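Long-range contacts in agmatine N-acetyltransferase (Drosophila melanogaster, PDB 7CIW), which transfers an acetyl group from acetyl-CoA to agmatine, as a GNAT-family N-acetyltransferase of the arylalkylamine N-acetyltransferase subfamily: residues 125-130 with 163-168; 73-78 with 145-150; 112-117 with 182-187; 35-40 with 101-106. The protein carries 1 engineered substitution. All blocks are in the same frame, centred on the assembly; numbering follows the deposited sequence.

Interaction 1: residues 125-130 with 163-168. With G0R (N-(4-carbamimidamidobutyl)ethanamide), chain C; COA (coenzyme A), chain B.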
loop_
_atom_site.group_PDB
_atom_site.type_symbol
_atom_site.label_atom_id
_atom_site.label_comp_id
_atom_site.label_asym_id
_atom_site.label_seq_id
_atom_site.Cartn_x
_atom_site.Cartn_y
_atom_site.Cartn_z
ATOM N N CYS A 125 7.774 10.137 6.724
ATOM C CA CYS A 125 6.371 9.850 6.484
ATOM C C CYS A 125 6.156 8.358 6.700
ATOM O O CYS A 125 7.050 7.554 6.442
ATOM C CB CYS A 125 5.970 10.285 5.059
ATOM S SG CYS A 125 4.220 10.086 4.615
ATOM N N LEU A 126 4.984 7.997 7.213
ATOM C CA LEU A 126 4.594 6.592 7.268
ATOM C C LEU A 126 3.778 6.280 6.022
ATOM O O LEU A 126 2.683 6.815 5.844
ATOM C CB LEU A 126 3.797 6.292 8.537
ATOM C CG LEU A 126 3.463 4.831 8.818
ATOM C CD1 LEU A 126 4.702 3.957 8.762
ATOM C CD2 LEU A 126 2.825 4.718 10.193
ATOM N N HIS A 127 4.307 5.420 5.163
ATOM C CA HIS A 127 3.668 5.125 3.888
ATOM C C HIS A 127 2.939 3.790 3.941
ATOM O O HIS A 127 3.518 2.779 4.348
ATOM C CB HIS A 127 4.716 5.101 2.779
ATOM C CG HIS A 127 4.134 4.983 1.409
ATOM N ND1 HIS A 127 3.609 6.061 0.732
ATOM C CD2 HIS A 127 3.962 3.907 0.600
ATOM C CE1 HIS A 127 3.154 5.660 -0.443
ATOM N NE2 HIS A 127 3.349 4.359 -0.546
ATOM N N VAL A 128 1.686 3.776 3.492
ATOM C CA VAL A 128 0.897 2.545 3.440
ATOM C C VAL A 128 1.166 1.857 2.104
ATOM O O VAL A 128 0.785 2.365 1.045
ATOM C CB VAL A 128 -0.594 2.823 3.637
ATOM C CG1 VAL A 128 -1.412 1.545 3.453
ATOM C CG2 VAL A 128 -0.822 3.434 5.018
ATOM N N HIS A 129 1.844 0.700 2.157
ATOM C CA HIS A 129 2.233 -0.049 0.969
ATOM C C HIS A 129 1.170 -1.023 0.478
ATOM O O HIS A 129 1.172 -1.364 -0.709
ATOM C CB HIS A 129 3.533 -0.826 1.237
ATOM C CG HIS A 129 4.724 0.057 1.435
ATOM N ND1 HIS A 129 5.271 0.799 0.412
ATOM C CD2 HIS A 129 5.460 0.333 2.539
ATOM C CE1 HIS A 129 6.302 1.484 0.875
ATOM N NE2 HIS A 129 6.428 1.233 2.166
ATOM N N ALA A 130 0.274 -1.482 1.345
ATOM C CA ALA A 130 -0.748 -2.427 0.904
ATOM C C ALA A 130 -1.927 -2.387 1.860
ATOM O O ALA A 130 -1.742 -2.233 3.065
ATOM C CB ALA A 130 -0.179 -3.848 0.831
ATOM N N SER A 163 1.085 8.707 4.114
ATOM C CA SER A 163 0.833 8.773 2.676
ATOM C C SER A 163 0.394 7.410 2.165
ATOM O O SER A 163 0.694 6.378 2.766
ATOM C CB SER A 163 2.064 9.246 1.898
ATOM O OG SER A 163 3.189 8.408 2.147
ATOM N N VAL A 164 -0.320 7.412 1.034
ATOM C CA VAL A 164 -0.805 6.160 0.457
ATOM C C VAL A 164 -1.086 6.363 -1.032
ATOM O O VAL A 164 -1.676 7.377 -1.422
ATOM C CB VAL A 164 -2.050 5.655 1.224
ATOM C CG1 VAL A 164 -3.183 6.712 1.210
ATOM C CG2 VAL A 164 -2.537 4.314 0.666
ATOM N N ASP A 165 -0.617 5.436 -1.876
ATOM C CA ASP A 165 -0.894 5.479 -3.315
ATOM C C ASP A 165 -2.140 4.651 -3.590
ATOM O O ASP A 165 -2.075 3.425 -3.682
ATOM C CB ASP A 165 0.279 4.938 -4.132
ATOM C CG ASP A 165 1.573 5.692 -3.892
ATOM O OD1 ASP A 165 1.526 6.927 -3.707
ATOM O OD2 ASP A 165 2.644 5.044 -3.901
ATOM N N CYS A 166 -3.275 5.317 -3.768
ATOM C CA CYS A 166 -4.521 4.616 -4.056
ATOM C C CYS A 166 -4.566 4.277 -5.540
ATOM O O CYS A 166 -5.024 5.055 -6.381
ATOM C CB CYS A 166 -5.716 5.451 -3.621
ATOM S SG CYS A 166 -5.785 5.718 -1.829
ATOM N N THR A 167 -4.035 3.104 -5.862
ATOM C CA THR A 167 -4.137 2.572 -7.210
ATOM C C THR A 167 -5.568 2.165 -7.543
ATOM O O THR A 167 -5.916 2.063 -8.723
ATOM C CB THR A 167 -3.187 1.383 -7.344
ATOM O OG1 THR A 167 -3.537 0.398 -6.369
ATOM C CG2 THR A 167 -1.750 1.828 -7.086
ATOM N N SER A 168 -6.397 1.958 -6.525
ATOM C CA SER A 168 -7.784 1.537 -6.651
ATOM C C SER A 168 -8.702 2.682 -6.240
ATOM O O SER A 168 -8.458 3.338 -5.223
ATOM C CB SER A 168 -8.040 0.319 -5.757
ATOM O OG SER A 168 -9.419 0.139 -5.501
HETATM C C10 G0R C . 2.751 -4.255 -4.908
HETATM N N12 G0R C . 2.260 -5.075 -6.008
HETATM C C1 G0R C . -2.358 0.746 -0.322
HETATM C C2 G0R C . -2.056 -0.066 -1.579
HETATM C C5 G0R C . -1.026 -0.174 -3.886
HETATM C C6 G0R C . 0.448 -0.586 -3.916
HETATM C C7 G0R C . 0.868 -1.181 -5.265
HETATM C C8 G0R C . 1.023 -2.706 -5.304
HETATM N N4 G0R C . -1.338 0.561 -2.670
HETATM N N9 G0R C . 2.190 -3.177 -4.592
HETATM N N11 G0R C . 3.902 -4.680 -4.151
HETATM O O3 G0R C . -2.394 -1.201 -1.652
HETATM N N1A COA B . -15.153 -3.860 -5.457
HETATM C C2A COA B . -16.444 -3.431 -5.503
HETATM N N3A COA B . -16.967 -2.681 -4.476
HETATM C C4A COA B . -16.208 -2.364 -3.414
HETATM C C5A COA B . -14.938 -2.793 -3.371
HETATM C C6A COA B . -14.417 -3.541 -4.407
HETATM N N6A COA B . -13.115 -4.218 -4.802
HETATM N N7A COA B . -14.360 -2.363 -2.221
HETATM C C8A COA B . -15.274 -1.663 -1.535
HETATM N N9A COA B . -16.396 -1.658 -2.270
HETATM C C1B COA B . -17.633 -1.169 -2.087
HETATM C C2B COA B . -18.187 -1.839 -0.805
HETATM O O2B COA B . -18.766 -3.175 -1.077
HETATM C C3B COA B . -19.053 -0.948 -0.282
HETATM O O3B COA B . -20.315 -0.835 -0.995
HETATM P P3B COA B . -21.683 -1.691 -0.592
HETATM O O7A COA B . -21.714 -1.962 0.900
HETATM O O8A COA B . -22.924 -0.937 -1.081
HETATM O O9A COA B . -21.568 -3.003 -1.353
HETATM C C4B COA B . -18.350 0.495 -0.582
HETATM O O4B COA B . -17.580 0.336 -1.650
HETATM C C5B COA B . -17.578 1.006 0.611
HETATM O O5B COA B . -16.852 -0.088 1.155
HETATM P P1A COA B . -15.517 0.169 2.136
HETATM O O1A COA B . -14.979 1.601 2.064
HETATM O O2A COA B . -15.850 -0.272 3.553
HETATM O O3A COA B . -14.366 -0.801 1.485
HETATM P P2A COA B . -13.416 -1.882 2.277
HETATM O O4A COA B . -14.241 -3.030 2.777
HETATM O O5A COA B . -12.637 -1.173 3.362
HETATM O O6A COA B . -12.452 -2.381 1.041
HETATM C CBP COA B . -10.487 -2.188 -0.170
HETATM C CCP COA B . -11.674 -1.439 0.380
HETATM C CDP COA B . -9.589 -2.606 1.043
HETATM C CEP COA B . -9.689 -1.284 -1.121
HETATM C CAP COA B . -11.008 -3.389 -0.956
HETATM O OAP COA B . -11.680 -2.921 -2.099
HETATM C C9P COA B . -9.906 -4.359 -1.425
HETATM O O9P COA B . -9.381 -5.142 -0.694
HETATM N N8P COA B . -9.532 -4.334 -2.824
HETATM C C7P COA B . -8.534 -5.267 -3.379
HETATM C C6P COA B . -7.022 -4.884 -3.072
HETATM C C5P COA B . -6.868 -3.426 -3.428
HETATM O O5P COA B . -7.154 -2.998 -4.515
HETATM N N4P COA B . -6.331 -2.555 -2.343
HETATM C C3P COA B . -6.154 -1.117 -2.461
HETATM C C2P COA B . -5.067 -0.723 -3.462
HETATM S S1P COA B . -4.962 1.069 -3.167
HETATM O O HOH W 1 2.801 2.580 -2.739
HETATM O O HOH W 2 0.347 2.670 -1.562
#
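The imidazole of H127 meets the other strand with its edge. S163 OG lies in the ring plane and is hydrogen-bonded to ND1 at 2.8 Å, although either atom could be the donor. Also in plane, water 1 sits 2.9 Å from NE2 and donates to D165 OD2, so it links the ring to a carboxylate turned 59° from it; T211 OG1 bonds the other carboxylate oxygen, OD1. H127 CD2 in turn lies over one face of the H129 ring, offset toward its rim. The S163 hydroxyl stands between its backbone N and carbonyl carbon (chi1 57°), which also leaves OG 3.2 Å from C125 SG. Helix 142-156 is the crossover that connects these two parallel strands in a beta-alpha-beta unit, and they splay as strands of the GNAT fold do at the acyl-transfer site. Regular pairing holds at one end, where V128 N bonds S163 O at 2.9 Å. Farther along, V128 O and D165 N are 4.5 Å apart and water 2 fills the gap, donating to V128 O and accepting from D165 N and from N4 of the bound acetylagmatine. On the other sheet face V128 and V164 lie side by side, with V164 CG2 3.7 Å from ligand C1.

Interaction 2: residues 73-78 with 145-150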
loop_
_atom_site.group_PDB
_atom_site.type_symbol
_atom_site.label_atom_id
_atom_site.label_comp_id
_atom_site.label_asym_id
_atom_site.label_seq_id
_atom_site.Cartn_x
_atom_site.Cartn_y
_atom_site.Cartn_z
ATOM N N ALA A 73 -8.435 -9.103 6.833
ATOM C CA ALA A 73 -8.017 -7.821 6.287
ATOM C C ALA A 73 -6.587 -7.567 6.745
ATOM O O ALA A 73 -6.155 -8.091 7.773
ATOM C CB ALA A 73 -8.946 -6.682 6.731
ATOM N N ALA A 74 -5.858 -6.760 5.984
ATOM C CA ALA A 74 -4.471 -6.499 6.340
ATOM C C ALA A 74 -4.030 -5.152 5.797
ATOM O O ALA A 74 -4.495 -4.709 4.745
ATOM C CB ALA A 74 -3.531 -7.588 5.797
ATOM N N VAL A 75 -3.098 -4.520 6.512
ATOM C CA VAL A 75 -2.444 -3.303 6.045
ATOM C C VAL A 75 -0.945 -3.434 6.280
ATOM O O VAL A 75 -0.503 -3.965 7.305
ATOM C CB VAL A 75 -3.042 -2.049 6.732
ATOM C CG1 VAL A 75 -2.803 -2.070 8.260
ATOM C CG2 VAL A 75 -2.531 -0.747 6.074
ATOM N N VAL A 76 -0.161 -3.017 5.295
ATOM C CA VAL A 76 1.292 -3.057 5.369
ATOM C C VAL A 76 1.775 -1.630 5.197
ATOM O O VAL A 76 1.423 -0.972 4.212
ATOM C CB VAL A 76 1.892 -3.978 4.293
ATOM C CG1 VAL A 76 3.412 -3.848 4.263
ATOM C CG2 VAL A 76 1.479 -5.419 4.532
ATOM N N ALA A 77 2.553 -1.140 6.156
ATOM C CA ALA A 77 3.049 0.229 6.099
ATOM C C ALA A 77 4.504 0.241 6.539
ATOM O O ALA A 77 4.967 -0.659 7.243
ATOM C CB ALA A 77 2.210 1.168 6.972
ATOM N N GLY A 78 5.234 1.262 6.102
ATOM C CA GLY A 78 6.600 1.437 6.538
ATOM C C GLY A 78 7.093 2.856 6.362
ATOM O O GLY A 78 6.480 3.669 5.667
ATOM N N ARG A 145 -10.732 1.042 9.452
ATOM C CA ARG A 145 -10.234 0.734 10.788
ATOM C C ARG A 145 -8.740 0.443 10.770
ATOM O O ARG A 145 -8.001 0.913 11.641
ATOM C CB ARG A 145 -11.008 -0.442 11.381
ATOM C CG ARG A 145 -12.450 -0.103 11.728
ATOM C CD ARG A 145 -12.593 0.227 13.198
ATOM N NE ARG A 145 -11.638 1.257 13.584
ATOM C CZ ARG A 145 -11.961 2.517 13.834
ATOM N NH1 ARG A 145 -13.227 2.903 13.754
ATOM N NH2 ARG A 145 -11.016 3.389 14.161
ATOM N N LEU A 146 -8.267 -0.314 9.771
ATOM C CA LEU A 146 -6.835 -0.580 9.677
ATOM C C LEU A 146 -6.043 0.691 9.370
ATOM O O LEU A 146 -4.967 0.898 9.942
ATOM C CB LEU A 146 -6.563 -1.657 8.623
ATOM C CG LEU A 146 -7.038 -3.046 9.051
ATOM C CD1 LEU A 146 -6.882 -4.030 7.913
ATOM C CD2 LEU A 146 -6.251 -3.508 10.251
ATOM N N MET A 147 -6.547 1.553 8.473
ATOM C CA MET A 147 -5.867 2.824 8.218
ATOM C C MET A 147 -5.805 3.692 9.473
ATOM O O MET A 147 -4.792 4.356 9.728
ATOM C CB MET A 147 -6.560 3.582 7.078
ATOM C CG MET A 147 -6.446 2.880 5.724
ATOM S SD MET A 147 -4.772 2.795 5.088
ATOM C CE MET A 147 -4.422 4.518 4.711
ATOM N N GLU A 148 -6.872 3.699 10.279
ATOM C CA GLU A 148 -6.816 4.446 11.530
ATOM C C GLU A 148 -5.781 3.852 12.477
ATOM O O GLU A 148 -5.081 4.586 13.188
ATOM C CB GLU A 148 -8.196 4.476 12.182
ATOM C CG GLU A 148 -9.209 5.292 11.377
ATOM C CD GLU A 148 -9.132 6.783 11.673
ATOM O OE1 GLU A 148 -8.190 7.207 12.377
ATOM O OE2 GLU A 148 -10.013 7.535 11.197
ATOM N N THR A 149 -5.658 2.525 12.489
ATOM C CA THR A 149 -4.641 1.890 13.326
ATOM C C THR A 149 -3.247 2.314 12.902
ATOM O O THR A 149 -2.381 2.578 13.746
ATOM C CB THR A 149 -4.792 0.368 13.256
ATOM O OG1 THR A 149 -6.122 0.018 13.655
ATOM C CG2 THR A 149 -3.782 -0.329 14.164
ATOM N N VAL A 150 -3.012 2.387 11.588
ATOM C CA VAL A 150 -1.724 2.846 11.082
ATOM C C VAL A 150 -1.474 4.290 11.491
ATOM O O VAL A 150 -0.361 4.648 11.893
ATOM C CB VAL A 150 -1.662 2.675 9.558
ATOM C CG1 VAL A 150 -0.422 3.387 8.990
ATOM C CG2 VAL A 150 -1.660 1.191 9.223
#
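L146 and V75 pack where helix 142-156, the crossover helix of the beta-alpha-beta unit in this GNAT fold, lies against strand 70-80, with the short segments inclined by 31°. Along the leucine, CB comes first, 3.8 Å from V75 CG1, and the two side chains slide past each other in opposite directions. CG is anti to the carbonyl carbon (chi1 -70°), and CD1 continues the chain in an extended form (chi2 174°). That branch ends over the strand backbone, 3.5 Å from A74 N, and rests against A73 CB at 3.6 Å. One turn later V150 meets the same valine: its CG2 lies 3.6 Å from V75 CG1, while its CG1 meets A77 CB at 4.0 Å. V75 thus packs on two helix residues, and M147 SD approaches its CG2 more loosely. V128 and L131 of strand 125-133 also touch V75, joining this packing to the neighbouring strand. The contact is buried, and the side chains that meet are all apolar. On the helix itself, T149 OG1 is also bonded to K3 NZ. R145 O accepts from T149 N and, on the opposite face of its carbonyl plane, from T149 OG1 at 2.9 Å.

Interaction 3: residues 112-117 with 182-187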
loop_
_atom_site.group_PDB
_atom_site.type_symbol
_atom_site.label_atom_id
_atom_site.label_comp_id
_atom_site.label_asym_id
_atom_site.label_seq_id
_atom_site.Cartn_x
_atom_site.Cartn_y
_atom_site.Cartn_z
ATOM N N THR A 112 8.646 10.130 -6.908
ATOM C CA THR A 112 9.366 11.314 -7.364
ATOM C C THR A 112 8.429 12.506 -7.495
ATOM O O THR A 112 8.791 13.632 -7.133
ATOM C CB THR A 112 10.038 11.028 -8.705
ATOM O OG1 THR A 112 11.094 10.083 -8.510
ATOM C CG2 THR A 112 10.600 12.309 -9.306
ATOM N N ALA A 113 7.208 12.270 -7.991
ATOM C CA ALA A 113 6.268 13.367 -8.185
ATOM C C ALA A 113 5.712 13.880 -6.862
ATOM O O ALA A 113 5.444 15.083 -6.732
ATOM C CB ALA A 113 5.124 12.915 -9.097
ATOM N N THR A 114 5.532 13.001 -5.870
ATOM C CA THR A 114 4.922 13.451 -4.616
ATOM C C THR A 114 5.957 14.031 -3.660
ATOM O O THR A 114 5.732 15.101 -3.080
ATOM C CB THR A 114 4.160 12.307 -3.949
ATOM O OG1 THR A 114 5.013 11.166 -3.790
ATOM C CG2 THR A 114 2.962 11.914 -4.794
ATOM N N ASP A 115 7.077 13.329 -3.467
ATOM C CA ASP A 115 8.236 13.836 -2.723
ATOM C C ASP A 115 7.800 14.517 -1.421
ATOM O O ASP A 115 8.110 15.676 -1.158
ATOM C CB ASP A 115 9.048 14.790 -3.606
ATOM C CG ASP A 115 10.483 14.992 -3.121
ATOM O OD1 ASP A 115 10.884 14.394 -2.105
ATOM O OD2 ASP A 115 11.219 15.768 -3.763
ATOM N N VAL A 116 7.059 13.767 -0.599
ATOM C CA VAL A 116 6.225 14.422 0.410
ATOM C C VAL A 116 7.053 15.043 1.520
ATOM O O VAL A 116 6.589 15.964 2.201
ATOM C CB VAL A 116 5.191 13.453 1.006
ATOM C CG1 VAL A 116 4.168 13.040 -0.043
ATOM C CG2 VAL A 116 5.887 12.239 1.687
ATOM N N CYS A 117 8.255 14.531 1.775
ATOM C CA CYS A 117 9.075 15.110 2.839
ATOM C C CYS A 117 9.505 16.525 2.488
ATOM O O CYS A 117 9.461 17.430 3.337
ATOM C CB CYS A 117 10.276 14.200 3.095
ATOM S SG CYS A 117 9.747 12.671 3.974
ATOM N N LEU A 182 -5.947 14.687 -1.464
ATOM C CA LEU A 182 -5.302 14.261 -2.700
ATOM C C LEU A 182 -4.122 15.168 -3.034
ATOM O O LEU A 182 -4.251 16.393 -2.993
ATOM C CB LEU A 182 -6.317 14.308 -3.839
ATOM C CG LEU A 182 -5.818 14.004 -5.244
ATOM C CD1 LEU A 182 -5.431 12.536 -5.342
ATOM C CD2 LEU A 182 -6.919 14.358 -6.247
ATOM N N ILE A 183 -2.985 14.578 -3.426
ATOM C CA ILE A 183 -1.830 15.405 -3.770
ATOM C C ILE A 183 -1.261 15.099 -5.151
ATOM O O ILE A 183 -0.426 15.865 -5.650
ATOM C CB ILE A 183 -0.705 15.299 -2.721
ATOM C CG1 ILE A 183 -0.154 13.878 -2.634
ATOM C CG2 ILE A 183 -1.171 15.796 -1.346
ATOM C CD1 ILE A 183 1.226 13.829 -2.007
ATOM N N ASN A 184 -1.698 14.005 -5.782
ATOM C CA ASN A 184 -1.138 13.631 -7.081
ATOM C C ASN A 184 -2.033 12.624 -7.782
ATOM O O ASN A 184 -2.556 11.711 -7.148
ATOM C CB ASN A 184 0.267 13.028 -6.945
ATOM C CG ASN A 184 1.028 13.006 -8.273
ATOM O OD1 ASN A 184 1.449 14.045 -8.764
ATOM N ND2 ASN A 184 1.212 11.817 -8.840
ATOM N N THR A 185 -2.145 12.766 -9.106
ATOM C CA THR A 185 -2.872 11.834 -9.951
ATOM C C THR A 185 -2.001 11.487 -11.149
ATOM O O THR A 185 -1.482 12.380 -11.828
ATOM C CB THR A 185 -4.209 12.420 -10.427
ATOM O OG1 THR A 185 -4.990 12.834 -9.293
ATOM C CG2 THR A 185 -4.987 11.409 -11.248
ATOM N N LEU A 186 -1.828 10.198 -11.393
ATOM C CA LEU A 186 -1.130 9.727 -12.583
ATOM C C LEU A 186 -2.028 8.720 -13.278
ATOM O O LEU A 186 -2.315 7.660 -12.719
ATOM C CB LEU A 186 0.218 9.104 -12.223
ATOM C CG LEU A 186 1.015 8.424 -13.337
ATOM C CD1 LEU A 186 1.188 9.362 -14.519
ATOM C CD2 LEU A 186 2.366 7.970 -12.774
ATOM N N ARG A 187 -2.467 9.044 -14.497
ATOM C CA ARG A 187 -3.320 8.141 -15.254
ATOM C C ARG A 187 -2.505 7.010 -15.857
ATOM O O ARG A 187 -1.412 7.229 -16.386
ATOM C CB ARG A 187 -4.046 8.885 -16.372
ATOM C CG ARG A 187 -4.942 9.998 -15.880
ATOM C CD ARG A 187 -5.818 10.506 -17.024
ATOM N NE ARG A 187 -7.207 10.089 -16.843
ATOM C CZ ARG A 187 -7.784 9.082 -17.494
ATOM N NH1 ARG A 187 -7.099 8.378 -18.385
ATOM N NH2 ARG A 187 -9.051 8.775 -17.252
#
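I183 reaches T114 and V116 because its CG1 stands between the backbone N and the carbonyl carbon (chi1 63°) and CD1 then extends nearly anti to CA (chi2 160°). The methyl at this tip lies 3.6 Å from V116 CG1 and 3.8 Å from T114 CG2; the isoleucine side chain crosses both at about a right angle. T114 places its methyl anti to the carbonyl carbon, which brings CG2 within 3.6 Å of N184 CB. Its hydroxyl is used elsewhere, bonded to V110 O one helical turn back. The asparagine amide goes on past the threonine to A113, where CB lies 3.9 Å from OD1, a van der Waals contact near the protein surface. I183 and N184 form a classic beta bulge opposite T211, and both direct their CB atoms toward the 112-117 segment. On the other side, the backbone leaves helix 99-114 at D115, which has positive phi, and V116 begins the next short helix; R119 bonds the carbonyl oxygens of A113 and T114. The contact therefore sets this junction between helix 99-114 and helix 116-119 against strand 181-187, an outermost strand of the sheet, with strand 208-215 beside it contributing T211 to T114 and V213 to I183.

Interaction 4: residues 35-40 with 101-106. With G0R (N-(4-carbamimidamidobutyl)ethanamide), chain C.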
loop_
_atom_site.group_PDB
_atom_site.type_symbol
_atom_site.label_atom_id
_atom_site.label_comp_id
_atom_site.label_asym_id
_atom_site.label_seq_id
_atom_site.Cartn_x
_atom_site.Cartn_y
_atom_site.Cartn_z
ATOM N N PRO A 35 -4.881 -3.089 -8.491
ATOM C CA PRO A 35 -4.769 -2.726 -9.919
ATOM C C PRO A 35 -3.379 -2.866 -10.538
ATOM O O PRO A 35 -3.300 -3.312 -11.686
ATOM C CB PRO A 35 -5.268 -1.274 -9.934
ATOM C CG PRO A 35 -6.311 -1.258 -8.853
ATOM C CD PRO A 35 -5.731 -2.132 -7.750
ATOM N N LEU A 36 -2.283 -2.492 -9.863
ATOM C CA LEU A 36 -0.973 -2.681 -10.510
ATOM C C LEU A 36 -0.661 -4.156 -10.707
ATOM O O LEU A 36 -0.118 -4.548 -11.747
ATOM C CB LEU A 36 0.149 -2.035 -9.711
ATOM C CG LEU A 36 -0.013 -0.570 -9.342
ATOM C CD1 LEU A 36 1.318 -0.041 -8.784
ATOM C CD2 LEU A 36 -0.470 0.223 -10.560
ATOM N N THR A 37 -0.974 -4.981 -9.709
ATOM C CA THR A 37 -0.741 -6.415 -9.815
ATOM C C THR A 37 -1.649 -7.046 -10.863
ATOM O O THR A 37 -1.208 -7.900 -11.640
ATOM C CB THR A 37 -0.946 -7.066 -8.447
ATOM O OG1 THR A 37 -0.346 -6.240 -7.443
ATOM C CG2 THR A 37 -0.301 -8.452 -8.394
ATOM N N ALA A 38 -2.921 -6.639 -10.902
ATOM C CA ALA A 38 -3.844 -7.184 -11.889
ATOM C C ALA A 38 -3.547 -6.665 -13.285
ATOM O O ALA A 38 -3.934 -7.306 -14.269
ATOM C CB ALA A 38 -5.287 -6.849 -11.511
ATOM N N GLY A 39 -2.865 -5.536 -13.388
ATOM C CA GLY A 39 -2.555 -4.911 -14.659
ATOM C C GLY A 39 -1.205 -5.264 -15.238
ATOM O O GLY A 39 -0.797 -4.672 -16.243
ATOM N N THR A 40 -0.494 -6.212 -14.631
ATOM C CA THR A 40 0.785 -6.703 -15.115
ATOM C C THR A 40 0.723 -8.224 -15.139
ATOM O O THR A 40 -0.245 -8.831 -14.675
ATOM C CB THR A 40 1.942 -6.212 -14.228
ATOM O OG1 THR A 40 1.604 -6.427 -12.853
ATOM C CG2 THR A 40 2.195 -4.726 -14.443
ATOM N N GLY A 101 9.538 -5.098 -11.552
ATOM C CA GLY A 101 10.171 -3.936 -12.154
ATOM C C GLY A 101 9.174 -2.968 -12.766
ATOM O O GLY A 101 9.330 -1.752 -12.648
ATOM N N SER A 102 8.139 -3.496 -13.435
ATOM C CA SER A 102 7.094 -2.642 -13.996
ATOM C C SER A 102 6.304 -1.939 -12.895
ATOM O O SER A 102 6.012 -0.737 -12.991
ATOM C CB SER A 102 6.154 -3.472 -14.872
ATOM O OG SER A 102 6.815 -3.949 -16.027
ATOM N N ILE A 103 5.961 -2.676 -11.840
ATOM C CA ILE A 103 5.230 -2.081 -10.726
ATOM C C ILE A 103 6.091 -1.024 -10.038
ATOM O O ILE A 103 5.635 0.092 -9.754
ATOM C CB ILE A 103 4.774 -3.189 -9.754
ATOM C CG1 ILE A 103 3.777 -4.125 -10.457
ATOM C CG2 ILE A 103 4.215 -2.601 -8.455
ATOM C CD1 ILE A 103 3.283 -5.292 -9.609
ATOM N N LEU A 104 7.362 -1.344 -9.791
ATOM C CA LEU A 104 8.255 -0.380 -9.155
ATOM C C LEU A 104 8.475 0.854 -10.017
ATOM O O LEU A 104 8.619 1.960 -9.486
ATOM C CB LEU A 104 9.600 -1.024 -8.841
ATOM C CG LEU A 104 9.691 -1.711 -7.481
ATOM C CD1 LEU A 104 11.021 -2.432 -7.380
ATOM C CD2 LEU A 104 9.520 -0.712 -6.344
ATOM N N HIS A 105 8.509 0.703 -11.343
ATOM C CA HIS A 105 8.723 1.899 -12.156
ATOM C C HIS A 105 7.545 2.865 -12.044
ATOM O O HIS A 105 7.744 4.086 -11.987
ATOM C CB HIS A 105 9.004 1.518 -13.607
ATOM C CG HIS A 105 10.461 1.322 -13.895
ATOM N ND1 HIS A 105 11.078 0.091 -13.826
ATOM C CD2 HIS A 105 11.431 2.208 -14.225
ATOM C CE1 HIS A 105 12.359 0.225 -14.123
ATOM N NE2 HIS A 105 12.600 1.500 -14.367
ATOM N N LEU A 106 6.316 2.346 -11.945
ATOM C CA LEU A 106 5.184 3.236 -11.693
ATOM C C LEU A 106 5.265 3.836 -10.291
ATOM O O LEU A 106 5.134 5.054 -10.116
ATOM C CB LEU A 106 3.856 2.500 -11.885
ATOM C CG LEU A 106 2.665 3.441 -11.665
ATOM C CD1 LEU A 106 1.665 3.340 -12.796
ATOM C CD2 LEU A 106 1.980 3.260 -10.298
HETATM C C10 G0R C . 2.751 -4.255 -4.908
HETATM N N12 G0R C . 2.260 -5.075 -6.008
HETATM C C1 G0R C . -2.358 0.746 -0.322
HETATM C C2 G0R C . -2.056 -0.066 -1.579
HETATM C C5 G0R C . -1.026 -0.174 -3.886
HETATM C C6 G0R C . 0.448 -0.586 -3.916
HETATM C C7 G0R C . 0.868 -1.181 -5.265
HETATM C C8 G0R C . 1.023 -2.706 -5.304
HETATM N N4 G0R C . -1.338 0.561 -2.670
HETATM N N9 G0R C . 2.190 -3.177 -4.592
HETATM N N11 G0R C . 3.902 -4.680 -4.151
HETATM O O3 G0R C . -2.394 -1.201 -1.652
#
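L36 and L106 cross obliquely, with L36 CD1 3.7 Å from L106 CD2 and L36 CD2 3.9 Å from the same L106 CD2. L36 CD1 also touches I103 CG2 at 3.9 Å. With L36 CD1 lying 3.7 Å from C7 of the bound acetylagmatine, one methyl serves both the packing between the helices and the pocket wall. I103 extends fully along its longer branch (chi2 178°), which sets CD1 near T40 OG1 at 3.8 Å and near ligand N12. The T40 hydroxyl is turned back to its own segment, donating to L36 O at 2.8 Å, and is also bonded to K99 NZ. T37 directs its CB away from helix 99-114, yet its OG1 accepts a weak bond from N12 at 3.2 Å; E34 is its stronger partner. L36 CD1 thus borders the aliphatic linker, while I103 packs beside the guanidino N12, itself weakly bonded to a T37 hydroxyl that E34 probably polarises; D49 and Y30 bond the ligand as well. Such a pocket is consistent with binding a slender, basic amine such as agmatine.

How the interactions relate
Interactions 1, 2 and 4 are buried, whereas interaction 3 lies at an end of the sheet and is partly exposed. Interaction 1 is the most central and the most polar, combining strand pairing with waters and ligand. Interaction 2 adds an apolar layer beside it: the two meet through H127 N to G78 O and H129 N to V76 O, and helix 142-156 connects the two strands of interaction 1. Interactions 3 and 4 draw on different parts of helix 99-114, one near its end at the edge strand, the other at the bound acetylagmatine. Both 1 and 4 touch acetylagmatine, with T167 packing on P35 and L36, while C125 meets V116 between 1 and 3.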